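Local structure of hypothetical protein AF1704 (Archaeoglobus fulgidus, 1ZBM) at residues W172-P182 and S252-M263; A57-A66 and P182-L192. The protein probably converts cyclic dehypoxanthinylfutalosinate into 1,4-dihydroxy-6-naphthoate and dihydroxyacetone, a step in menaquinone biosynthesis. One frame throughout, in Å; residues are numbered along the deposited sequence.

Contact 1. Residues W172-P182 and S252-M263; sequences WWSEQVKLPLP and SVDAALKKLYEM
P182 lays its ring against helix 251-265, CG 3.6 Å from A256 CB and CB 3.5 Å from L257 CD2. The short methyl of A256 lets the chain close in, its CB within 3.3 Å of P180 O. W173 packs beside it, its six-membered ring between A256 and L260, with A256 O at the ring edge 3.5 Å from CH2 and L260 CB near CZ3. With CG anti to the backbone N (chi1 160°), the indole turns NE1 to its own loop, giving L179 O an almost straight bond (2.8 Å, 167°), while L181 CG and V177 CG1 cover opposite faces. Replacing W173 with alanine is likely to open a gap beside A256 and L260 and leave L179 O without its indole donor. This buried part lies where the chain leaves helix 169-174 and enters strand 181-189, a passage between the two mixed sheets of the periplasmic-binding-protein-like fold. Toward solvent the contacts are fewer and made by partly exposed chains. L179 spreads its two methyls over S252 and A255, and V177 CB lies 4.0 Å from K259 CG, the two chains running alongside in opposing senses. The long unbranched chain of M263 (a selenomethionine here) brings CE to W172 CH2 (3.6 Å) and, crosswise, to the bent chain of Q176, whose NE2 lies over one face of W172 and donates to W172 O.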
loop_
_atom_site.group_PDB
_atom_site.type_symbol
_atom_site.label_atom_id
_atom_site.label_comp_id
_atom_site.label_asym_id
_atom_site.label_seq_id
_atom_site.Cartn_x
_atom_site.Cartn_y
_atom_site.Cartn_z
ATOM N N TRP A 172 -12.320 -4.756 -11.800
ATOM C CA TRP A 172 -13.366 -3.776 -11.580
ATOM C C TRP A 172 -12.877 -2.370 -11.896
ATOM O O TRP A 172 -13.614 -1.570 -12.476
ATOM C CB TRP A 172 -13.848 -3.806 -10.138
ATOM C CG TRP A 172 -14.915 -2.794 -9.907
ATOM C CD1 TRP A 172 -16.250 -2.960 -10.097
ATOM C CD2 TRP A 172 -14.727 -1.433 -9.494
ATOM N NE1 TRP A 172 -16.910 -1.785 -9.830
ATOM C CE2 TRP A 172 -16.001 -0.829 -9.461
ATOM C CE3 TRP A 172 -13.600 -0.662 -9.158
ATOM C CZ2 TRP A 172 -16.190 0.511 -9.093
ATOM C CZ3 TRP A 172 -13.786 0.670 -8.794
ATOM C CH2 TRP A 172 -15.075 1.242 -8.769
ATOM N N TRP A 173 -11.643 -2.067 -11.503
ATOM C CA TRP A 173 -11.078 -0.742 -11.739
ATOM C C TRP A 173 -10.798 -0.513 -13.210
ATOM O O TRP A 173 -10.982 0.588 -13.723
ATOM C CB TRP A 173 -9.792 -0.560 -10.935
ATOM C CG TRP A 173 -8.892 0.538 -11.432
ATOM C CD1 TRP A 173 -7.852 0.418 -12.317
ATOM C CD2 TRP A 173 -8.901 1.910 -11.007
ATOM N NE1 TRP A 173 -7.203 1.631 -12.453
ATOM C CE2 TRP A 173 -7.827 2.556 -11.662
ATOM C CE3 TRP A 173 -9.708 2.651 -10.126
ATOM C CZ2 TRP A 173 -7.541 3.908 -11.464
ATOM C CZ3 TRP A 173 -9.421 4.005 -9.930
ATOM C CH2 TRP A 173 -8.344 4.614 -10.598
ATOM N N SER A 174 -10.349 -1.566 -13.878
ATOM C CA SER A 174 -10.037 -1.498 -15.285
ATOM C C SER A 174 -11.307 -1.148 -16.074
ATOM O O SER A 174 -11.242 -0.497 -17.114
ATOM C CB SER A 174 -9.457 -2.836 -15.736
ATOM O OG SER A 174 -8.874 -2.726 -17.022
ATOM N N GLU A 175 -12.460 -1.566 -15.566
ATOM C CA GLU A 175 -13.724 -1.266 -16.222
ATOM C C GLU A 175 -14.129 0.189 -15.993
ATOM O O GLU A 175 -14.966 0.731 -16.722
ATOM C CB GLU A 175 -14.831 -2.202 -15.716
ATOM C CG GLU A 175 -14.750 -3.622 -16.274
ATOM C CD GLU A 175 -15.756 -4.580 -15.642
ATOM O OE1 GLU A 175 -16.744 -4.112 -15.027
ATOM O OE2 GLU A 175 -15.565 -5.811 -15.777
ATOM N N GLN A 176 -13.530 0.830 -14.993
ATOM C CA GLN A 176 -13.854 2.229 -14.688
ATOM C C GLN A 176 -12.951 3.222 -15.413
ATOM O O GLN A 176 -13.418 4.249 -15.895
ATOM C CB GLN A 176 -13.753 2.495 -13.183
ATOM C CG GLN A 176 -14.509 1.514 -12.317
ATOM C CD GLN A 176 -15.906 1.259 -12.828
ATOM O OE1 GLN A 176 -16.650 2.192 -13.152
ATOM N NE2 GLN A 176 -16.282 -0.008 -12.892
ATOM N N VAL A 177 -11.659 2.923 -15.466
ATOM C CA VAL A 177 -10.718 3.800 -16.137
ATOM C C VAL A 177 -9.521 2.990 -16.611
ATOM O O VAL A 177 -9.163 1.985 -15.997
ATOM C CB VAL A 177 -10.243 4.954 -15.209
ATOM C CG1 VAL A 177 -9.545 4.390 -13.998
ATOM C CG2 VAL A 177 -9.317 5.890 -15.973
ATOM N N LYS A 178 -8.912 3.430 -17.712
ATOM C CA LYS A 178 -7.776 2.732 -18.305
ATOM C C LYS A 178 -6.440 3.341 -17.905
ATOM O O LYS A 178 -5.736 3.932 -18.721
ATOM C CB LYS A 178 -7.927 2.724 -19.829
ATOM C CG LYS A 178 -9.264 2.153 -20.304
ATOM C CD LYS A 178 -9.463 0.700 -19.859
ATOM C CE LYS A 178 -10.757 0.114 -20.423
ATOM N NZ LYS A 178 -11.047 -1.264 -19.925
ATOM N N LEU A 179 -6.094 3.169 -16.636
ATOM C CA LEU A 179 -4.857 3.697 -16.080
ATOM C C LEU A 179 -4.421 2.794 -14.924
ATOM O O LEU A 179 -5.231 2.046 -14.377
ATOM C CB LEU A 179 -5.105 5.118 -15.555
ATOM C CG LEU A 179 -5.520 6.176 -16.576
ATOM C CD1 LEU A 179 -6.099 7.414 -15.874
ATOM C CD2 LEU A 179 -4.297 6.550 -17.420
ATOM N N PRO A 180 -3.136 2.855 -14.538
ATOM C CA PRO A 180 -2.640 2.025 -13.432
ATOM C C PRO A 180 -3.498 2.258 -12.173
ATOM O O PRO A 180 -4.239 3.234 -12.103
ATOM C CB PRO A 180 -1.204 2.511 -13.262
ATOM C CG PRO A 180 -0.819 2.940 -14.648
ATOM C CD PRO A 180 -2.056 3.666 -15.125
ATOM N N LEU A 181 -3.385 1.379 -11.182
ATOM C CA LEU A 181 -4.173 1.493 -9.954
ATOM C C LEU A 181 -3.353 1.947 -8.729
ATOM O O LEU A 181 -2.579 1.159 -8.175
ATOM C CB LEU A 181 -4.814 0.133 -9.642
ATOM C CG LEU A 181 -6.112 0.041 -8.827
ATOM C CD1 LEU A 181 -6.268 -1.384 -8.288
ATOM C CD2 LEU A 181 -6.101 1.032 -7.696
ATOM N N PRO A 182 -3.528 3.209 -8.282
ATOM C CA PRO A 182 -2.815 3.772 -7.123
ATOM C C PRO A 182 -3.267 3.097 -5.835
ATOM O O PRO A 182 -4.445 3.169 -5.491
ATOM C CB PRO A 182 -3.224 5.248 -7.130
ATOM C CG PRO A 182 -3.731 5.487 -8.518
ATOM C CD PRO A 182 -4.430 4.213 -8.866
ATOM N N SER A 252 0.263 9.266 -15.826
ATOM C CA SER A 252 -0.904 8.387 -15.836
ATOM C C SER A 252 -1.405 8.068 -14.436
ATOM O O SER A 252 -2.612 8.012 -14.201
ATOM C CB SER A 252 -0.601 7.084 -16.601
ATOM O OG SER A 252 0.400 6.306 -15.962
ATOM N N VAL A 253 -0.478 7.863 -13.504
ATOM C CA VAL A 253 -0.837 7.568 -12.118
ATOM C C VAL A 253 -1.419 8.811 -11.445
ATOM O O VAL A 253 -2.292 8.703 -10.581
ATOM C CB VAL A 253 0.393 7.070 -11.299
ATOM C CG1 VAL A 253 0.012 6.884 -9.835
ATOM C CG2 VAL A 253 0.903 5.764 -11.879
ATOM N N ASP A 254 -0.932 9.992 -11.820
ATOM C CA ASP A 254 -1.481 11.221 -11.236
ATOM C C ASP A 254 -2.933 11.315 -11.695
ATOM O O ASP A 254 -3.808 11.716 -10.933
ATOM C CB ASP A 254 -0.767 12.489 -11.728
ATOM C CG ASP A 254 0.666 12.597 -11.251
ATOM O OD1 ASP A 254 0.962 12.210 -10.092
ATOM O OD2 ASP A 254 1.500 13.105 -12.039
ATOM N N ALA A 255 -3.178 10.953 -12.954
ATOM C CA ALA A 255 -4.519 11.020 -13.522
ATOM C C ALA A 255 -5.436 10.014 -12.850
ATOM O O ALA A 255 -6.612 10.300 -12.602
ATOM C CB ALA A 255 -4.466 10.761 -15.019
ATOM N N ALA A 256 -4.892 8.835 -12.559
ATOM C CA ALA A 256 -5.650 7.772 -11.912
ATOM C C ALA A 256 -6.119 8.188 -10.521
ATOM O O ALA A 256 -7.258 7.923 -10.145
ATOM C CB ALA A 256 -4.816 6.515 -11.838
ATOM N N LEU A 257 -5.257 8.840 -9.751
ATOM C CA LEU A 257 -5.670 9.283 -8.420
ATOM C C LEU A 257 -6.788 10.283 -8.588
ATOM O O LEU A 257 -7.823 10.193 -7.923
ATOM C CB LEU A 257 -4.534 9.973 -7.688
ATOM C CG LEU A 257 -3.592 9.133 -6.836
ATOM C CD1 LEU A 257 -2.638 10.116 -6.162
ATOM C CD2 LEU A 257 -4.352 8.327 -5.777
ATOM N N LYS A 258 -6.573 11.246 -9.481
ATOM C CA LYS A 258 -7.587 12.271 -9.723
ATOM C C LYS A 258 -8.924 11.578 -9.968
ATOM O O LYS A 258 -9.931 11.927 -9.352
ATOM C CB LYS A 258 -7.216 13.138 -10.939
ATOM C CG LYS A 258 -8.045 14.414 -11.051
ATOM C CD LYS A 258 -8.099 14.960 -12.487
ATOM C CE LYS A 258 -9.112 16.115 -12.608
ATOM N NZ LYS A 258 -9.390 16.526 -14.025
ATOM N N LYS A 259 -8.924 10.582 -10.852
ATOM C CA LYS A 259 -10.143 9.835 -11.183
ATOM C C LYS A 259 -10.700 9.112 -9.964
ATOM O O LYS A 259 -11.883 9.233 -9.629
ATOM C CB LYS A 259 -9.851 8.814 -12.288
ATOM C CG LYS A 259 -11.049 7.955 -12.663
ATOM C CD LYS A 259 -12.166 8.820 -13.191
ATOM C CE LYS A 259 -13.383 8.006 -13.560
ATOM N NZ LYS A 259 -14.489 8.930 -13.943
ATOM N N LEU A 260 -9.836 8.347 -9.309
ATOM C CA LEU A 260 -10.225 7.605 -8.121
ATOM C C LEU A 260 -10.961 8.525 -7.146
ATOM O O LEU A 260 -12.041 8.187 -6.664
ATOM C CB LEU A 260 -8.989 7.019 -7.437
ATOM C CG LEU A 260 -9.170 6.418 -6.042
ATOM C CD1 LEU A 260 -10.125 5.225 -6.095
ATOM C CD2 LEU A 260 -7.813 5.975 -5.503
ATOM N N TYR A 261 -10.377 9.689 -6.870
ATOM C CA TYR A 261 -10.972 10.634 -5.931
ATOM C C TYR A 261 -12.320 11.154 -6.405
ATOM O O TYR A 261 -13.270 11.248 -5.624
ATOM C CB TYR A 261 -10.014 11.802 -5.674
ATOM C CG TYR A 261 -8.742 11.420 -4.931
ATOM C CD1 TYR A 261 -7.632 12.270 -4.932
ATOM C CD2 TYR A 261 -8.648 10.217 -4.219
ATOM C CE1 TYR A 261 -6.456 11.937 -4.246
ATOM C CE2 TYR A 261 -7.476 9.876 -3.530
ATOM C CZ TYR A 261 -6.385 10.747 -3.552
ATOM O OH TYR A 261 -5.229 10.417 -2.885
ATOM N N GLU A 262 -12.401 11.491 -7.688
ATOM C CA GLU A 262 -13.640 11.983 -8.270
ATOM C C GLU A 262 -14.727 10.945 -8.040
ATOM O O GLU A 262 -15.822 11.274 -7.581
ATOM C CB GLU A 262 -13.442 12.250 -9.763
ATOM C CG GLU A 262 -12.611 13.495 -10.015
ATOM C CD GLU A 262 -12.177 13.661 -11.458
ATOM O OE1 GLU A 262 -11.558 14.705 -11.761
ATOM O OE2 GLU A 262 -12.440 12.764 -12.288
HETATM N N MSE A 263 -14.416 9.686 -8.329
HETATM C CA MSE A 263 -15.396 8.630 -8.118
HETATM C C MSE A 263 -15.813 8.551 -6.654
HETATM O O MSE A 263 -16.980 8.329 -6.357
HETATM C CB MSE A 263 -14.843 7.274 -8.553
HETATM C CG MSE A 263 -14.670 7.112 -10.048
HETATM SE SE MSE A 263 -13.973 5.355 -10.504
HETATM C CE MSE A 263 -15.639 4.364 -10.451
#

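Contact 2. Residues A57-A66 and P182-L192; sequences AEYEVTAISA and PLGLNAIRRDL
R189 and E60 meet through both backbone and side chain where two antiparallel strands begin and end. R189 N gives E60 O a nearly straight bond (2.8 Å, 173°), and the bend at chi3 (64°) turns the guanidinium's edge to the carbonyls of A57 and E58. NH1 donates to A57 O (3.1 Å) in a bent bond (137°), E60 CG sits over one guanidinium face, and E60 OE2 forms a salt bridge with NH2 (3.5 Å); arginine's several N-H groups suit this double task. Paired bonds between T62 and A187 and between I64 and L185 follow, and A66 N closes the far end on L183 O (2.9 Å). Small A187 lets I64 CG2 pack 3.7 Å from its CB; V61 and I188 pack across the other face.

In the second shell, D191 OD1 takes R189 NE in the guanidinium plane (2.6 Å), steadying the group, while R13 N holds E60 OE1. A classic beta bulge sets L183 and G184 together opposite S84, and L183 O accepts from T114 OG1, a predicted substrate-binding residue. The pairing sets an antiparallel strand inside an otherwise parallel sheet, as in periplasmic-binding-protein-like domains.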
loop_
_atom_site.group_PDB
_atom_site.type_symbol
_atom_site.label_atom_id
_atom_site.label_comp_id
_atom_site.label_asym_id
_atom_site.label_seq_id
_atom_site.Cartn_x
_atom_site.Cartn_y
_atom_site.Cartn_z
ATOM N N ALA A 57 -0.595 14.316 11.807
ATOM C CA ALA A 57 0.669 14.766 11.209
ATOM C C ALA A 57 1.813 14.368 12.131
ATOM O O ALA A 57 2.700 15.169 12.435
ATOM C CB ALA A 57 0.655 16.277 11.007
ATOM N N GLU A 58 1.774 13.111 12.563
ATOM C CA GLU A 58 2.757 12.557 13.477
ATOM C C GLU A 58 4.176 12.496 12.930
ATOM O O GLU A 58 5.113 12.962 13.571
ATOM C CB GLU A 58 2.322 11.156 13.897
ATOM C CG GLU A 58 3.168 10.560 15.009
ATOM C CD GLU A 58 2.520 10.699 16.373
ATOM O OE1 GLU A 58 1.643 9.862 16.703
ATOM O OE2 GLU A 58 2.870 11.655 17.112
ATOM N N TYR A 59 4.347 11.914 11.749
ATOM C CA TYR A 59 5.685 11.788 11.185
ATOM C C TYR A 59 5.967 12.756 10.041
ATOM O O TYR A 59 5.048 13.283 9.411
ATOM C CB TYR A 59 5.907 10.350 10.709
ATOM C CG TYR A 59 5.489 9.311 11.720
ATOM C CD1 TYR A 59 6.155 9.178 12.939
ATOM C CD2 TYR A 59 4.418 8.463 11.464
ATOM C CE1 TYR A 59 5.757 8.222 13.876
ATOM C CE2 TYR A 59 4.016 7.510 12.387
ATOM C CZ TYR A 59 4.680 7.390 13.587
ATOM O OH TYR A 59 4.265 6.441 14.496
ATOM N N GLU A 60 7.250 12.997 9.793
ATOM C CA GLU A 60 7.662 13.873 8.707
ATOM C C GLU A 60 7.373 13.187 7.380
ATOM O O GLU A 60 6.921 13.822 6.434
ATOM C CB GLU A 60 9.158 14.177 8.785
ATOM C CG GLU A 60 9.539 15.257 9.769
ATOM C CD GLU A 60 9.685 14.764 11.195
ATOM O OE1 GLU A 60 9.617 13.534 11.434
ATOM O OE2 GLU A 60 9.883 15.624 12.080
ATOM N N VAL A 61 7.652 11.889 7.315
ATOM C CA VAL A 61 7.415 11.104 6.101
ATOM C C VAL A 61 6.756 9.781 6.491
ATOM O O VAL A 61 7.287 9.036 7.314
ATOM C CB VAL A 61 8.735 10.766 5.360
ATOM C CG1 VAL A 61 8.423 9.962 4.101
ATOM C CG2 VAL A 61 9.493 12.037 4.997
ATOM N N THR A 62 5.610 9.479 5.898
ATOM C CA THR A 62 4.926 8.237 6.220
ATOM C C THR A 62 4.259 7.583 5.023
ATOM O O THR A 62 3.763 8.275 4.138
ATOM C CB THR A 62 3.835 8.463 7.297
ATOM O OG1 THR A 62 3.127 7.238 7.530
ATOM C CG2 THR A 62 2.842 9.514 6.839
ATOM N N ALA A 63 4.258 6.252 4.978
ATOM C CA ALA A 63 3.576 5.560 3.888
ATOM C C ALA A 63 2.109 5.809 4.219
ATOM O O ALA A 63 1.781 6.137 5.359
ATOM C CB ALA A 63 3.879 4.063 3.924
ATOM N N ILE A 64 1.230 5.659 3.240
ATOM C CA ILE A 64 -0.190 5.889 3.479
ATOM C C ILE A 64 -1.018 5.538 2.253
ATOM O O ILE A 64 -0.640 5.855 1.128
ATOM C CB ILE A 64 -0.462 7.363 3.840
ATOM C CG1 ILE A 64 -1.927 7.543 4.233
ATOM C CG2 ILE A 64 -0.169 8.255 2.644
ATOM C CD1 ILE A 64 -2.271 8.948 4.651
ATOM N N SER A 65 -2.158 4.895 2.484
ATOM C CA SER A 65 -3.068 4.491 1.416
ATOM C C SER A 65 -3.532 5.692 0.598
ATOM O O SER A 65 -3.725 6.774 1.147
ATOM C CB SER A 65 -4.289 3.791 2.019
ATOM O OG SER A 65 -3.919 2.604 2.690
ATOM N N ALA A 66 -3.713 5.516 -0.708
ATOM C CA ALA A 66 -4.174 6.639 -1.523
ATOM C C ALA A 66 -5.503 7.141 -0.945
ATOM O O ALA A 66 -5.723 8.345 -0.835
ATOM C CB ALA A 66 -4.355 6.217 -2.985
ATOM N N PRO A 182 -3.528 3.209 -8.282
ATOM C CA PRO A 182 -2.815 3.772 -7.123
ATOM C C PRO A 182 -3.267 3.097 -5.835
ATOM O O PRO A 182 -4.445 3.169 -5.491
ATOM C CB PRO A 182 -3.224 5.248 -7.130
ATOM C CG PRO A 182 -3.731 5.487 -8.518
ATOM C CD PRO A 182 -4.430 4.213 -8.866
ATOM N N LEU A 183 -2.349 2.465 -5.106
ATOM C CA LEU A 183 -2.733 1.789 -3.863
ATOM C C LEU A 183 -2.127 2.415 -2.610
ATOM O O LEU A 183 -2.851 2.918 -1.753
ATOM C CB LEU A 183 -2.352 0.312 -3.931
ATOM C CG LEU A 183 -3.057 -0.477 -5.028
ATOM C CD1 LEU A 183 -2.362 -1.802 -5.204
ATOM C CD2 LEU A 183 -4.535 -0.667 -4.664
ATOM N N GLY A 184 -0.804 2.356 -2.505
ATOM C CA GLY A 184 -0.123 2.930 -1.365
ATOM C C GLY A 184 0.710 4.096 -1.846
ATOM O O GLY A 184 1.199 4.084 -2.975
ATOM N N LEU A 185 0.881 5.111 -1.011
ATOM C CA LEU A 185 1.663 6.276 -1.412
ATOM C C LEU A 185 2.672 6.695 -0.351
ATOM O O LEU A 185 2.528 6.384 0.832
ATOM C CB LEU A 185 0.727 7.457 -1.672
ATOM C CG LEU A 185 -0.441 7.327 -2.647
ATOM C CD1 LEU A 185 -1.365 8.521 -2.460
ATOM C CD2 LEU A 185 0.059 7.249 -4.081
ATOM N N ASN A 186 3.700 7.409 -0.775
ATOM C CA ASN A 186 4.648 7.911 0.191
ATOM C C ASN A 186 4.251 9.371 0.363
ATOM O O ASN A 186 4.148 10.107 -0.611
ATOM C CB ASN A 186 6.087 7.796 -0.305
ATOM C CG ASN A 186 6.969 7.062 0.681
ATOM O OD1 ASN A 186 8.195 7.213 0.683
ATOM N ND2 ASN A 186 6.347 6.252 1.529
ATOM N N ALA A 187 4.012 9.770 1.608
ATOM C CA ALA A 187 3.576 11.119 1.920
ATOM C C ALA A 187 4.574 11.892 2.787
ATOM O O ALA A 187 5.098 11.363 3.774
ATOM C CB ALA A 187 2.223 11.055 2.616
ATOM N N ILE A 188 4.822 13.149 2.421
ATOM C CA ILE A 188 5.745 13.997 3.173
ATOM C C ILE A 188 5.036 15.261 3.675
ATOM O O ILE A 188 4.392 15.968 2.904
ATOM C CB ILE A 188 7.009 14.365 2.317
ATOM C CG1 ILE A 188 7.980 15.228 3.132
ATOM C CG2 ILE A 188 6.609 15.080 1.057
ATOM C CD1 ILE A 188 9.330 15.382 2.470
ATOM N N ARG A 189 5.163 15.522 4.979
ATOM C CA ARG A 189 4.526 16.662 5.628
ATOM C C ARG A 189 4.857 17.943 4.860
ATOM O O ARG A 189 5.969 18.100 4.361
ATOM C CB ARG A 189 4.980 16.742 7.102
ATOM C CG ARG A 189 3.905 17.252 8.087
ATOM C CD ARG A 189 4.194 16.881 9.559
ATOM N NE ARG A 189 5.408 17.511 10.075
ATOM C CZ ARG A 189 6.067 17.110 11.163
ATOM N NH1 ARG A 189 5.634 16.070 11.872
ATOM N NH2 ARG A 189 7.176 17.745 11.531
ATOM N N ARG A 190 3.897 18.853 4.749
ATOM C CA ARG A 190 4.124 20.076 3.990
ATOM C C ARG A 190 4.953 21.150 4.691
ATOM O O ARG A 190 5.412 22.094 4.045
ATOM C CB ARG A 190 2.779 20.668 3.556
ATOM C CG ARG A 190 1.989 19.811 2.559
ATOM C CD ARG A 190 0.592 20.390 2.343
ATOM N NE ARG A 190 -0.242 19.586 1.453
ATOM C CZ ARG A 190 -0.107 19.543 0.132
ATOM N NH1 ARG A 190 0.833 20.258 -0.470
ATOM N NH2 ARG A 190 -0.928 18.789 -0.586
ATOM N N ASP A 191 5.156 21.012 6.000
ATOM C CA ASP A 191 5.927 22.005 6.754
ATOM C C ASP A 191 7.446 21.806 6.714
ATOM O O ASP A 191 8.193 22.581 7.321
ATOM C CB ASP A 191 5.481 22.023 8.217
ATOM C CG ASP A 191 5.956 20.809 8.974
ATOM O OD1 ASP A 191 5.472 19.698 8.686
ATOM O OD2 ASP A 191 6.833 20.960 9.849
ATOM N N LEU A 192 7.907 20.774 6.017
ATOM C CA LEU A 192 9.343 20.512 5.918
ATOM C C LEU A 192 9.951 21.403 4.847
ATOM O O LEU A 192 9.302 21.709 3.848
ATOM C CB LEU A 192 9.592 19.053 5.552
ATOM C CG LEU A 192 8.966 18.015 6.482
ATOM C CD1 LEU A 192 9.348 16.629 5.994
ATOM C CD2 LEU A 192 9.452 18.237 7.919
#

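In the fold
Strand 181-189 serves both contacts and P182 belongs to each, packing on helix 251-265 in contact 1 and lying near the start of the strand that contact 2 pairs with 61-65. Contact 2 is the more central, about 12 Å from the centre of the chain against about 15 Å for contact 1, measured between centres. Inside a sheet, it depends on regular backbone bonds and ends in a charged network; contact 1, a helix laid on a loop and strand, holds by mainly apolar packing without hydrogen bonds between its segments. They meet at A66: its O probably accepts from Y261 OH, and its CB packs against L257 CD2. T114, predicted to bind substrate, lies close to both A66 and L260, so this junction borders the probable substrate site.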